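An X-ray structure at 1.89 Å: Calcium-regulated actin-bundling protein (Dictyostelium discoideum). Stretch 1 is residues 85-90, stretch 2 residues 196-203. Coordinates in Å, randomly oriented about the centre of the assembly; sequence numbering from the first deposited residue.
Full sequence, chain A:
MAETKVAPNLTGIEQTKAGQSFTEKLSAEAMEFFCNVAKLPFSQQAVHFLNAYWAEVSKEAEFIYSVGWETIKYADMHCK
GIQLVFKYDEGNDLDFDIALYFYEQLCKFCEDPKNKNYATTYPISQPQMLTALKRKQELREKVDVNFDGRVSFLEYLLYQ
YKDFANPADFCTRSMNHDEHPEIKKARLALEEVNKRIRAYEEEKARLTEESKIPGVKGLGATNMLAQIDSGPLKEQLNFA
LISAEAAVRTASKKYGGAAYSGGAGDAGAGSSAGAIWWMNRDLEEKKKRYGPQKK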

# COMPACT_ATOMS: atom_id res chain seq x y z
N VAL A 85 -18.89 0.85 -13.73
CA VAL A 85 -19.52 0.65 -12.41
C VAL A 85 -19.93 -0.77 -12.13
O VAL A 85 -19.87 -1.18 -11.01
CB VAL A 85 -20.71 1.60 -12.14
CG1 VAL A 85 -20.26 3.06 -12.26
CG2 VAL A 85 -21.84 1.36 -13.08
N PHE A 86 -20.35 -1.52 -13.15
CA PHE A 86 -20.83 -2.88 -12.97
C PHE A 86 -19.74 -3.88 -12.76
O PHE A 86 -20.02 -5.06 -12.50
CB PHE A 86 -21.76 -3.33 -14.14
CG PHE A 86 -21.09 -3.39 -15.47
CD1 PHE A 86 -20.44 -4.54 -15.86
CD2 PHE A 86 -21.15 -2.31 -16.35
CE1 PHE A 86 -19.83 -4.63 -17.09
CE2 PHE A 86 -20.56 -2.39 -17.61
CZ PHE A 86 -19.88 -3.55 -17.96
N LYS A 87 -18.50 -3.44 -12.80
CA LYS A 87 -17.36 -4.32 -12.48
C LYS A 87 -16.70 -3.86 -11.17
O LYS A 87 -15.62 -4.28 -10.80
CB LYS A 87 -16.35 -4.24 -13.58
CG LYS A 87 -16.92 -4.58 -14.96
CD LYS A 87 -15.91 -4.22 -16.05
CE LYS A 87 -14.81 -5.27 -16.11
NZ LYS A 87 -15.42 -6.61 -16.47
N TYR A 88 -17.35 -2.97 -10.44
CA TYR A 88 -16.69 -2.41 -9.28
C TYR A 88 -17.19 -3.09 -8.03
O TYR A 88 -18.36 -3.09 -7.81
CB TYR A 88 -16.97 -0.90 -9.32
CG TYR A 88 -16.58 -0.21 -8.09
CD1 TYR A 88 -15.27 -0.26 -7.65
CD2 TYR A 88 -17.52 0.49 -7.32
CE1 TYR A 88 -14.90 0.42 -6.51
CE2 TYR A 88 -17.16 1.12 -6.17
CZ TYR A 88 -15.87 1.05 -5.76
OH TYR A 88 -15.47 1.67 -4.65
N ASP A 89 -16.31 -3.67 -7.20
CA ASP A 89 -16.72 -4.20 -5.92
C ASP A 89 -16.45 -3.03 -4.92
O ASP A 89 -15.34 -2.51 -4.81
CB ASP A 89 -15.90 -5.40 -5.49
CG ASP A 89 -16.03 -6.59 -6.44
OD1 ASP A 89 -17.14 -6.89 -6.88
OD2 ASP A 89 -14.99 -7.23 -6.70
N GLU A 90 -17.50 -2.63 -4.24
CA GLU A 90 -17.49 -1.40 -3.46
C GLU A 90 -16.37 -1.39 -2.41
O GLU A 90 -16.22 -2.33 -1.66
CB GLU A 90 -18.85 -1.23 -2.80
CG GLU A 90 -19.07 0.21 -2.35
CD GLU A 90 -20.39 0.46 -1.65
OE1 GLU A 90 -21.19 -0.42 -1.46
OE2 GLU A 90 -20.59 1.61 -1.28
N ARG A 196 -26.75 -9.52 -10.53
CA ARG A 196 -27.42 -9.79 -11.82
C ARG A 196 -27.16 -8.70 -12.87
O ARG A 196 -27.05 -8.98 -14.04
CB ARG A 196 -28.89 -9.94 -11.59
CG ARG A 196 -29.31 -11.13 -10.72
CD ARG A 196 -28.71 -12.44 -11.28
NE ARG A 196 -28.88 -13.50 -10.30
CZ ARG A 196 -29.09 -14.81 -10.56
NH1 ARG A 196 -29.14 -15.30 -11.80
NH2 ARG A 196 -29.25 -15.64 -9.53
N ILE A 197 -27.00 -7.46 -12.42
CA ILE A 197 -26.64 -6.36 -13.29
C ILE A 197 -25.27 -6.60 -13.87
O ILE A 197 -25.07 -6.44 -15.09
CB ILE A 197 -26.61 -5.03 -12.51
CG1 ILE A 197 -28.02 -4.52 -12.26
CG2 ILE A 197 -25.78 -4.03 -13.31
CD1 ILE A 197 -28.12 -3.40 -11.22
N ARG A 198 -24.30 -6.98 -13.03
CA ARG A 198 -22.93 -7.33 -13.56
C ARG A 198 -23.03 -8.46 -14.59
O ARG A 198 -22.46 -8.36 -15.63
CB ARG A 198 -21.96 -7.71 -12.45
CG ARG A 198 -20.63 -8.39 -12.87
CD ARG A 198 -19.63 -8.53 -11.71
NE ARG A 198 -19.53 -7.28 -10.97
CZ ARG A 198 -18.79 -7.08 -9.87
NH1 ARG A 198 -18.06 -8.05 -9.36
NH2 ARG A 198 -18.77 -5.89 -9.31
N ALA A 199 -23.68 -9.55 -14.24
CA ALA A 199 -23.84 -10.67 -15.17
C ALA A 199 -24.42 -10.18 -16.51
O ALA A 199 -23.88 -10.49 -17.57
CB ALA A 199 -24.76 -11.72 -14.55
N TYR A 200 -25.51 -9.41 -16.46
CA TYR A 200 -26.14 -8.85 -17.68
C TYR A 200 -25.26 -7.89 -18.48
O TYR A 200 -25.10 -8.02 -19.70
CB TYR A 200 -27.45 -8.17 -17.31
CG TYR A 200 -28.07 -7.28 -18.39
CD1 TYR A 200 -28.81 -7.83 -19.45
CD2 TYR A 200 -28.02 -5.91 -18.29
CE1 TYR A 200 -29.42 -7.02 -20.39
CE2 TYR A 200 -28.63 -5.08 -19.22
CZ TYR A 200 -29.32 -5.64 -20.26
OH TYR A 200 -29.88 -4.79 -21.18
N GLU A 201 -24.62 -6.95 -17.81
CA GLU A 201 -23.74 -6.02 -18.51
C GLU A 201 -22.48 -6.70 -18.98
O GLU A 201 -21.93 -6.32 -20.00
CB GLU A 201 -23.38 -4.82 -17.66
CG GLU A 201 -24.57 -4.02 -17.26
CD GLU A 201 -25.09 -3.04 -18.31
OE1 GLU A 201 -24.70 -3.05 -19.48
OE2 GLU A 201 -25.97 -2.26 -17.92
N GLU A 202 -22.03 -7.77 -18.30
CA GLU A 202 -20.79 -8.42 -18.84
C GLU A 202 -21.07 -9.16 -20.12
O GLU A 202 -20.28 -9.15 -21.08
CB GLU A 202 -20.12 -9.33 -17.79
CG GLU A 202 -19.20 -8.51 -16.87
CD GLU A 202 -18.71 -9.27 -15.65
OE1 GLU A 202 -19.21 -10.41 -15.45
OE2 GLU A 202 -17.86 -8.72 -14.90
N GLU A 203 -22.19 -9.83 -20.13
CA GLU A 203 -22.58 -10.50 -21.34
C GLU A 203 -22.87 -9.53 -22.51
O GLU A 203 -22.63 -9.85 -23.63
CB GLU A 203 -23.85 -11.25 -21.06
CG GLU A 203 -24.54 -11.83 -22.28
CD GLU A 203 -23.77 -12.98 -22.88
OE1 GLU A 203 -22.62 -13.24 -22.47
OE2 GLU A 203 -24.30 -13.61 -23.81
O HOH W 1 -21.15 -4.83 -9.32

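Residues 196-203 form one segment of a longer helix, and residues 85-90, a 3-10 segment running into loop, pack against it, burying 368 Å² in total. Arg196, at the start of the segment, lies out of reach of the loop. One residue on, Ile197 makes a modest apolar contact, its CG2 lying 4.2 Å from CB of Phe86.

Arg198 provides most of the polar attachment. Its CA-CB bond points sideways, but the long side chain, t at chi1 and chi2 and m at chi3, brings the guanidinium to the loop, where the group presents its edge to several oxygens. NE donates to the backbone O of Phe86 at 2.7 Å, a carbonyl of the short 3-10 segment. Both terminal nitrogens donate to Asp89: NH1 lies 2.9 Å and NH2 3.1 Å from OD1, hydrogen bonds that form part of a salt bridge between the two charged groups. Lys87 CA covers one face of the guanidinium, and a water bridges NH2 of Arg198 and O of Phe86 through weak hydrogen bonds. An arginine suits this position because its planar group can serve a carbonyl and a carboxylate at once.

Ala199 points away and Tyr200 sideways, and neither touches the loop. Glu201, one turn after Ile197, is buried and directs its CA-CB bond toward the loop. Its CB sits over one face of the Phe86 ring, 3.3 Å from the centroid and only 7° off the normal, a CH-pi contact. The carboxylate end leads away, with OE2 hydrogen-bonded elsewhere in the structure, leaving the aliphatic part to meet the aromatic ring. Phe86, with chi1 in p, has the largest area covered by the helix, 121 Å².

Glu202 follows at the ring edge, with CG 3.9 Å from CE1 of Phe86. Its OE2 forms a longer salt bridge with NZ of Lys87 at 3.6 Å. Glu203 makes no contact.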